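Two structures of iodotyrosine deiodinase from Thermotoga neapolitana compared at one contact. The protein removes halogen from halotyrosines such as 3-iodo-L-tyrosine and 3,5-diiodo-L-tyrosine, using FMN as cofactor and NADPH as reductant in the overall reaction. Structure 1 is PDB 6Q1B (chain A, 1.60 Å), residues S67-Y72 and F88-P93; structure 2 is PDB 6TYK (chain B, 1.35 Å), residues S67-Y72 and F88-P93. Structure 2 is superposed on structure 1 by the backbone atoms of these residues (RMSD 0.14 Å); each is numbered along its deposited sequence.

Structure 1 (6Q1B); sequences SEKTFY and FTWRKP. With YOF (3-fluorotyrosine), chain C.
Glu68 on helix 54-74 comes closest to Trp90, with 4.7 Å between their CA atoms, where the irregular loop joining helices 77-85 and 94-97 runs beside the helix. Lys69 lays its aliphatic chain over one face of the Trp90 indole, CD 3.7 Å above the plane. The Tyr72 ring has the Thr89-Trp90 backbone over one face and Phe71 CE2 on the other, and Tyr72 OH lies 3.1 Å from Phe88 CB. Tyr72 OH and Lys92 NZ both donate to the 3-fluorotyrosine carboxylate O, NZ at 2.6 Å. Lys92 NZ also donates to Thr89 O at 2.7 Å. Bent at chi2 (-66°), Glu68 brings OE2 within 2.7 Å of the ligand N; OE2 is also hydrogen-bonded to Tyr138 OH. Glu68, Tyr72 and Lys92, which bind 3-iodo-L-tyrosine, so hold the ligand's amino acid end beside the FMN that Phe88 touches.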
loop_
_atom_site.group_PDB
_atom_site.type_symbol
_atom_site.label_atom_id
_atom_site.label_comp_id
_atom_site.label_asym_id
_atom_site.label_seq_id
_atom_site.Cartn_x
_atom_site.Cartn_y
_atom_site.Cartn_z
ATOM N N SER A 67 -2.029 -14.832 -20.431
ATOM C CA SER A 67 -2.006 -13.389 -20.432
ATOM C C SER A 67 -0.561 -12.936 -20.412
ATOM O O SER A 67 -0.186 -12.067 -21.175
ATOM C CB SER A 67 -2.774 -12.852 -19.227
ATOM O OG SER A 67 -2.796 -11.442 -19.220
ATOM N N GLU A 68 0.239 -13.555 -19.548
ATOM C CA GLU A 68 1.661 -13.256 -19.479
ATOM C C GLU A 68 2.345 -13.543 -20.781
ATOM O O GLU A 68 3.157 -12.763 -21.253
ATOM C CB GLU A 68 2.358 -14.057 -18.389
ATOM C CG GLU A 68 1.934 -13.673 -17.001
ATOM C CD GLU A 68 2.321 -12.275 -16.606
ATOM O OE1 GLU A 68 2.830 -11.488 -17.448
ATOM O OE2 GLU A 68 2.098 -11.950 -15.418
ATOM N N LYS A 69 2.021 -14.668 -21.376
ATOM C CA LYS A 69 2.703 -15.044 -22.600
ATOM C C LYS A 69 2.529 -13.971 -23.663
ATOM O O LYS A 69 3.482 -13.570 -24.323
ATOM C CB LYS A 69 2.169 -16.363 -23.090
ATOM C CG LYS A 69 3.044 -16.973 -24.145
ATOM C CD LYS A 69 2.559 -18.371 -24.406
ATOM C CE LYS A 69 3.481 -19.106 -25.312
ATOM N NZ LYS A 69 3.532 -18.517 -26.680
ATOM N N THR A 70 1.305 -13.496 -23.814
ATOM C CA THR A 70 1.022 -12.438 -24.773
ATOM C C THR A 70 1.794 -11.174 -24.374
ATOM O O THR A 70 2.394 -10.488 -25.204
ATOM C CB THR A 70 -0.493 -12.182 -24.843
ATOM O OG1 THR A 70 -1.118 -13.344 -25.401
ATOM C CG2 THR A 70 -0.818 -10.990 -25.710
ATOM N N PHE A 71 1.808 -10.894 -23.085
ATOM C CA PHE A 71 2.456 -9.707 -22.575
ATOM C C PHE A 71 3.947 -9.771 -22.861
ATOM O O PHE A 71 4.542 -8.771 -23.261
ATOM C CB PHE A 71 2.184 -9.549 -21.079
ATOM C CG PHE A 71 3.185 -8.705 -20.375
ATOM C CD1 PHE A 71 3.034 -7.338 -20.314
ATOM C CD2 PHE A 71 4.292 -9.280 -19.785
ATOM C CE1 PHE A 71 3.963 -6.565 -19.669
ATOM C CE2 PHE A 71 5.218 -8.503 -19.140
ATOM C CZ PHE A 71 5.055 -7.152 -19.089
ATOM N N TYR A 72 4.538 -10.951 -22.689
ATOM C CA TYR A 72 5.971 -11.117 -22.952
ATOM C C TYR A 72 6.292 -10.958 -24.408
ATOM O O TYR A 72 7.396 -10.555 -24.759
ATOM C CB TYR A 72 6.447 -12.465 -22.437
ATOM C CG TYR A 72 6.858 -12.339 -20.999
ATOM C CD1 TYR A 72 5.919 -12.423 -19.969
ATOM C CD2 TYR A 72 8.166 -12.030 -20.665
ATOM C CE1 TYR A 72 6.298 -12.273 -18.672
ATOM C CE2 TYR A 72 8.547 -11.867 -19.383
ATOM C CZ TYR A 72 7.618 -11.974 -18.382
ATOM O OH TYR A 72 8.021 -11.804 -17.096
ATOM N N PHE A 88 12.918 -13.550 -16.342
ATOM C CA PHE A 88 11.507 -13.823 -16.149
ATOM C C PHE A 88 10.905 -14.406 -17.395
ATOM O O PHE A 88 11.328 -14.108 -18.516
ATOM C CB PHE A 88 10.747 -12.548 -15.805
ATOM C CG PHE A 88 10.865 -12.134 -14.383
ATOM C CD1 PHE A 88 12.048 -11.670 -13.876
ATOM C CD2 PHE A 88 9.775 -12.193 -13.557
ATOM C CE1 PHE A 88 12.142 -11.279 -12.565
ATOM C CE2 PHE A 88 9.869 -11.804 -12.259
ATOM C CZ PHE A 88 11.048 -11.353 -11.759
ATOM N N THR A 89 9.872 -15.216 -17.219
ATOM C CA THR A 89 9.101 -15.634 -18.366
ATOM C C THR A 89 7.662 -15.646 -17.971
ATOM O O THR A 89 7.306 -15.310 -16.851
ATOM C CB THR A 89 9.478 -17.023 -18.884
ATOM O OG1 THR A 89 8.986 -18.027 -17.995
ATOM C CG2 THR A 89 10.955 -17.142 -18.996
ATOM N N TRP A 90 6.838 -16.037 -18.922
ATOM C CA TRP A 90 5.395 -15.981 -18.732
ATOM C C TRP A 90 4.894 -17.131 -17.893
ATOM O O TRP A 90 3.746 -17.131 -17.472
ATOM C CB TRP A 90 4.693 -15.992 -20.079
ATOM C CG TRP A 90 5.144 -17.114 -20.955
ATOM C CD1 TRP A 90 6.182 -17.089 -21.839
ATOM C CD2 TRP A 90 4.577 -18.422 -21.050
ATOM N NE1 TRP A 90 6.300 -18.295 -22.458
ATOM C CE2 TRP A 90 5.333 -19.138 -21.992
ATOM C CE3 TRP A 90 3.509 -19.061 -20.420
ATOM C CZ2 TRP A 90 5.051 -20.441 -22.338
ATOM C CZ3 TRP A 90 3.236 -20.359 -20.761
ATOM C CH2 TRP A 90 3.999 -21.045 -21.702
ATOM N N ARG A 91 5.733 -18.135 -17.687
ATOM C CA ARG A 91 5.338 -19.295 -16.915
ATOM C C ARG A 91 5.277 -18.870 -15.465
ATOM O O ARG A 91 6.149 -18.171 -14.988
ATOM C CB ARG A 91 6.322 -20.442 -17.088
ATOM C CG ARG A 91 6.449 -20.899 -18.530
ATOM C CD ARG A 91 7.820 -21.492 -18.831
ATOM N NE ARG A 91 7.947 -21.815 -20.257
ATOM C CZ ARG A 91 8.379 -20.972 -21.191
ATOM N NH1 ARG A 91 8.747 -19.736 -20.865
ATOM N NH2 ARG A 91 8.448 -21.369 -22.461
ATOM N N LYS A 92 4.236 -19.295 -14.774
ATOM C CA LYS A 92 4.023 -18.906 -13.387
ATOM C C LYS A 92 3.706 -20.118 -12.550
ATOM O O LYS A 92 2.600 -20.260 -12.042
ATOM C CB LYS A 92 2.900 -17.896 -13.288
ATOM C CG LYS A 92 3.119 -16.666 -14.121
ATOM C CD LYS A 92 4.397 -15.901 -13.708
ATOM C CE LYS A 92 4.830 -14.938 -14.761
ATOM N NZ LYS A 92 6.236 -14.471 -14.539
ATOM N N PRO A 93 4.674 -21.000 -12.384
ATOM C CA PRO A 93 4.456 -22.259 -11.669
ATOM C C PRO A 93 4.049 -22.017 -10.223
ATOM O O PRO A 93 3.378 -22.862 -9.644
ATOM C CB PRO A 93 5.816 -22.963 -11.767
ATOM C CG PRO A 93 6.792 -21.894 -12.120
ATOM C CD PRO A 93 6.047 -20.893 -12.918
HETATM N N YOF C . 3.586 -9.891 -14.395
HETATM C CA YOF C . 4.668 -10.276 -15.246
HETATM C C YOF C . 5.335 -11.462 -14.595
HETATM O O YOF C . 6.377 -11.974 -15.265
HETATM O OXT YOF C . 5.025 -11.941 -13.514
HETATM C CB YOF C . 5.718 -9.183 -15.370
HETATM C CG YOF C . 6.227 -8.611 -14.097
HETATM C CD1 YOF C . 5.825 -7.321 -13.737
HETATM C CD2 YOF C . 7.157 -9.293 -13.300
HETATM C CE1 YOF C . 6.355 -6.751 -12.576
HETATM C CE2 YOF C . 7.680 -8.735 -12.136
HETATM C CZ YOF C . 7.254 -7.458 -11.770
HETATM O OH YOF C . 7.759 -6.906 -10.647
HETATM F F YOF C . 5.979 -5.521 -12.174
#

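Structure 2 (6TYK); sequences SEKTFY and FTWRKP. With IYR (3-iodo-tyrosine), chain D.
The CA atoms of Glu68 and Trp90 mark the nearest backbone approach, 4.9 Å, between the helical residues 67-72 and the irregular 88-93. Lys69 lies lengthwise over one indole face of Trp90, its CD 3.7 Å above the plane. The Tyr72 ring has the Thr89-Trp90 backbone over one face and Phe71 CE2 on the other, while Tyr72 OH sits 3.1 Å from Phe88 CB. Two donors converge on the carboxylate O of 3-iodotyrosine, Tyr72 OH and Lys92 NZ, the latter at 2.6 Å. Lys92 NZ also donates to Thr89 O at 2.8 Å. A bend at chi2 (-67°) turns the Glu68 carboxylate toward the ligand, whose N donates to OE2 at 2.8 Å; OE2 is also hydrogen-bonded to Tyr138 OH. These bonds hold the amino and carboxylate groups of the substrate in its binding site, where Phe88 touches the FMN.

Structure 1 against structure 2
The protein is the same in both crystals, and the change lies in the bound amino acid: 3-fluorotyrosine in structure 1, 3-iodotyrosine in structure 2. Within the error, the side chains of Glu68(A), Lys69(A), Phe71(A), Tyr72(A), Phe88(A), Trp90(A) and Lys92(A) keep their place in chain B, and the comparable CA atoms coincide. 3-Fluorotyrosine meets Glu68(A), Phe71(A), Tyr72(A), Phe88(A), Thr89(A) and Lys92(A), and 3-iodotyrosine meets their counterparts in chain B. The ligand carboxylate O takes bonds from Tyr72(A) and Lys92(A), or from Tyr72(B) and Lys92(B), while the ligand N donates to Glu68(A) or Glu68(B). Lys92(A) NZ bonds Thr89(A) O at 2.7 Å, and Lys92(B) NZ bonds Thr89(B) O at 2.8 Å.

The halogen sits at the phenol end of the ligand ring, away from the amino and carboxylate groups, and in both structures it lies beyond contact distance of residues 67-72 and 88-93. What goes is the fluorine F on CE1 of the first ligand; what comes is the larger iodine IE on CE of the second, likewise on the ring carbon beside the one bearing the hydroxyl.

Structure 2 (6TYK)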
loop_
_atom_site.group_PDB
_atom_site.type_symbol
_atom_site.label_atom_id
_atom_site.label_comp_id
_atom_site.label_asym_id
_atom_site.label_seq_id
_atom_site.Cartn_x
_atom_site.Cartn_y
_atom_site.Cartn_z
ATOM N N SER B 67 -2.225 -14.736 -20.508
ATOM C CA SER B 67 -2.117 -13.288 -20.505
ATOM C C SER B 67 -0.648 -12.864 -20.465
ATOM O O SER B 67 -0.237 -11.956 -21.189
ATOM C CB SER B 67 -2.878 -12.718 -19.301
ATOM O OG SER B 67 -2.833 -11.305 -19.253
ATOM N N GLU B 68 0.138 -13.529 -19.622
ATOM C CA GLU B 68 1.567 -13.237 -19.523
ATOM C C GLU B 68 2.284 -13.554 -20.825
ATOM O O GLU B 68 3.166 -12.813 -21.246
ATOM C CB GLU B 68 2.216 -14.024 -18.379
ATOM C CG GLU B 68 1.744 -13.646 -16.980
ATOM C CD GLU B 68 2.154 -12.250 -16.559
ATOM O OE1 GLU B 68 2.682 -11.483 -17.401
ATOM O OE2 GLU B 68 1.944 -11.929 -15.372
ATOM N N LYS B 69 1.915 -14.653 -21.471
ATOM C CA LYS B 69 2.603 -15.039 -22.695
ATOM C C LYS B 69 2.474 -13.944 -23.744
ATOM O O LYS B 69 3.441 -13.581 -24.405
ATOM C CB LYS B 69 2.052 -16.352 -23.229
ATOM C CG LYS B 69 2.925 -16.965 -24.292
ATOM C CD LYS B 69 2.486 -18.380 -24.589
ATOM C CE LYS B 69 3.396 -19.023 -25.611
ATOM N NZ LYS B 69 3.231 -18.367 -26.934
ATOM N N THR B 70 1.268 -13.411 -23.879
ATOM C CA THR B 70 1.006 -12.340 -24.827
ATOM C C THR B 70 1.773 -11.088 -24.407
ATOM O O THR B 70 2.372 -10.394 -25.232
ATOM C CB THR B 70 -0.498 -12.041 -24.893
ATOM O OG1 THR B 70 -1.191 -13.214 -25.340
ATOM C CG2 THR B 70 -0.782 -10.895 -25.839
ATOM N N PHE B 71 1.757 -10.814 -23.107
ATOM C CA PHE B 71 2.488 -9.682 -22.554
ATOM C C PHE B 71 3.979 -9.768 -22.880
ATOM O O PHE B 71 4.574 -8.801 -23.356
ATOM C CB PHE B 71 2.260 -9.606 -21.042
ATOM C CG PHE B 71 3.209 -8.687 -20.322
ATOM C CD1 PHE B 71 2.992 -7.319 -20.298
ATOM C CD2 PHE B 71 4.309 -9.196 -19.653
ATOM C CE1 PHE B 71 3.867 -6.476 -19.633
ATOM C CE2 PHE B 71 5.176 -8.360 -18.980
ATOM C CZ PHE B 71 4.955 -6.999 -18.970
ATOM N N TYR B 72 4.583 -10.927 -22.642
ATOM C CA TYR B 72 6.010 -11.105 -22.911
ATOM C C TYR B 72 6.360 -10.981 -24.395
ATOM O O TYR B 72 7.463 -10.570 -24.744
ATOM C CB TYR B 72 6.517 -12.428 -22.323
ATOM C CG TYR B 72 6.910 -12.287 -20.873
ATOM C CD1 TYR B 72 5.975 -12.427 -19.861
ATOM C CD2 TYR B 72 8.210 -11.965 -20.524
ATOM C CE1 TYR B 72 6.334 -12.278 -18.542
ATOM C CE2 TYR B 72 8.577 -11.815 -19.214
ATOM C CZ TYR B 72 7.636 -11.971 -18.224
ATOM O OH TYR B 72 8.005 -11.815 -16.911
ATOM N N PHE B 88 13.010 -13.358 -16.386
ATOM C CA PHE B 88 11.615 -13.678 -16.126
ATOM C C PHE B 88 10.987 -14.314 -17.363
ATOM O O PHE B 88 11.378 -14.018 -18.493
ATOM C CB PHE B 88 10.837 -12.405 -15.797
ATOM C CG PHE B 88 10.960 -11.949 -14.370
ATOM C CD1 PHE B 88 12.156 -11.456 -13.871
ATOM C CD2 PHE B 88 9.858 -11.964 -13.543
ATOM C CE1 PHE B 88 12.247 -11.025 -12.562
ATOM C CE2 PHE B 88 9.947 -11.532 -12.243
ATOM C CZ PHE B 88 11.140 -11.068 -11.753
ATOM N N THR B 89 9.992 -15.167 -17.152
ATOM C CA THR B 89 9.234 -15.731 -18.262
ATOM C C THR B 89 7.747 -15.741 -17.928
ATOM O O THR B 89 7.350 -15.465 -16.795
ATOM C CB THR B 89 9.669 -17.173 -18.571
ATOM O OG1 THR B 89 9.355 -18.014 -17.453
ATOM C CG2 THR B 89 11.155 -17.239 -18.847
ATOM N N TRP B 90 6.925 -16.092 -18.911
ATOM C CA TRP B 90 5.475 -16.049 -18.754
ATOM C C TRP B 90 4.924 -17.187 -17.906
ATOM O O TRP B 90 3.820 -17.078 -17.367
ATOM C CB TRP B 90 4.788 -16.019 -20.120
ATOM C CG TRP B 90 5.146 -17.180 -21.018
ATOM C CD1 TRP B 90 6.179 -17.245 -21.904
ATOM C CD2 TRP B 90 4.454 -18.429 -21.117
ATOM N NE1 TRP B 90 6.180 -18.462 -22.544
ATOM C CE2 TRP B 90 5.127 -19.206 -22.080
ATOM C CE3 TRP B 90 3.329 -18.964 -20.487
ATOM C CZ2 TRP B 90 4.716 -20.492 -22.422
ATOM C CZ3 TRP B 90 2.918 -20.237 -20.835
ATOM C CH2 TRP B 90 3.607 -20.988 -21.790
ATOM N N ARG B 91 5.679 -18.276 -17.793
ATOM C CA ARG B 91 5.267 -19.408 -16.961
ATOM C C ARG B 91 5.183 -18.968 -15.497
ATOM O O ARG B 91 6.043 -18.227 -15.015
ATOM C CB ARG B 91 6.262 -20.560 -17.085
ATOM N N LYS B 92 4.150 -19.423 -14.791
ATOM C CA LYS B 92 3.931 -19.017 -13.402
ATOM C C LYS B 92 3.682 -20.226 -12.507
ATOM O O LYS B 92 2.575 -20.420 -11.997
ATOM C CB LYS B 92 2.767 -18.027 -13.312
ATOM C CG LYS B 92 2.994 -16.716 -14.066
ATOM C CD LYS B 92 4.268 -16.007 -13.599
ATOM C CE LYS B 92 4.798 -15.034 -14.663
ATOM N NZ LYS B 92 6.184 -14.561 -14.358
ATOM N N PRO B 93 4.719 -21.045 -12.300
ATOM C CA PRO B 93 4.542 -22.260 -11.492
ATOM C C PRO B 93 4.140 -21.986 -10.038
ATOM O O PRO B 93 3.547 -22.864 -9.414
ATOM C CB PRO B 93 5.911 -22.950 -11.573
ATOM C CG PRO B 93 6.868 -21.912 -12.092
ATOM C CD PRO B 93 6.059 -20.953 -12.904
HETATM N N IYR D . 3.536 -9.815 -14.323
HETATM C CA IYR D . 4.693 -10.188 -15.094
HETATM C CB IYR D . 5.787 -9.117 -15.253
HETATM C CC IYR D . 6.262 -8.473 -13.997
HETATM C CD IYR D . 5.766 -7.216 -13.649
HETATM C CE IYR D . 6.192 -6.544 -12.502
HETATM I IE IYR D . 5.384 -4.749 -12.070
HETATM C CF IYR D . 7.159 -7.147 -11.692
HETATM O OF IYR D . 7.638 -6.561 -10.556
HETATM C CG IYR D . 7.667 -8.418 -12.017
HETATM C CH IYR D . 7.231 -9.064 -13.169
HETATM C C IYR D . 5.373 -11.429 -14.542
HETATM O O IYR D . 6.281 -12.089 -15.047
HETATM O OXT IYR D . 4.896 -11.839 -13.342
#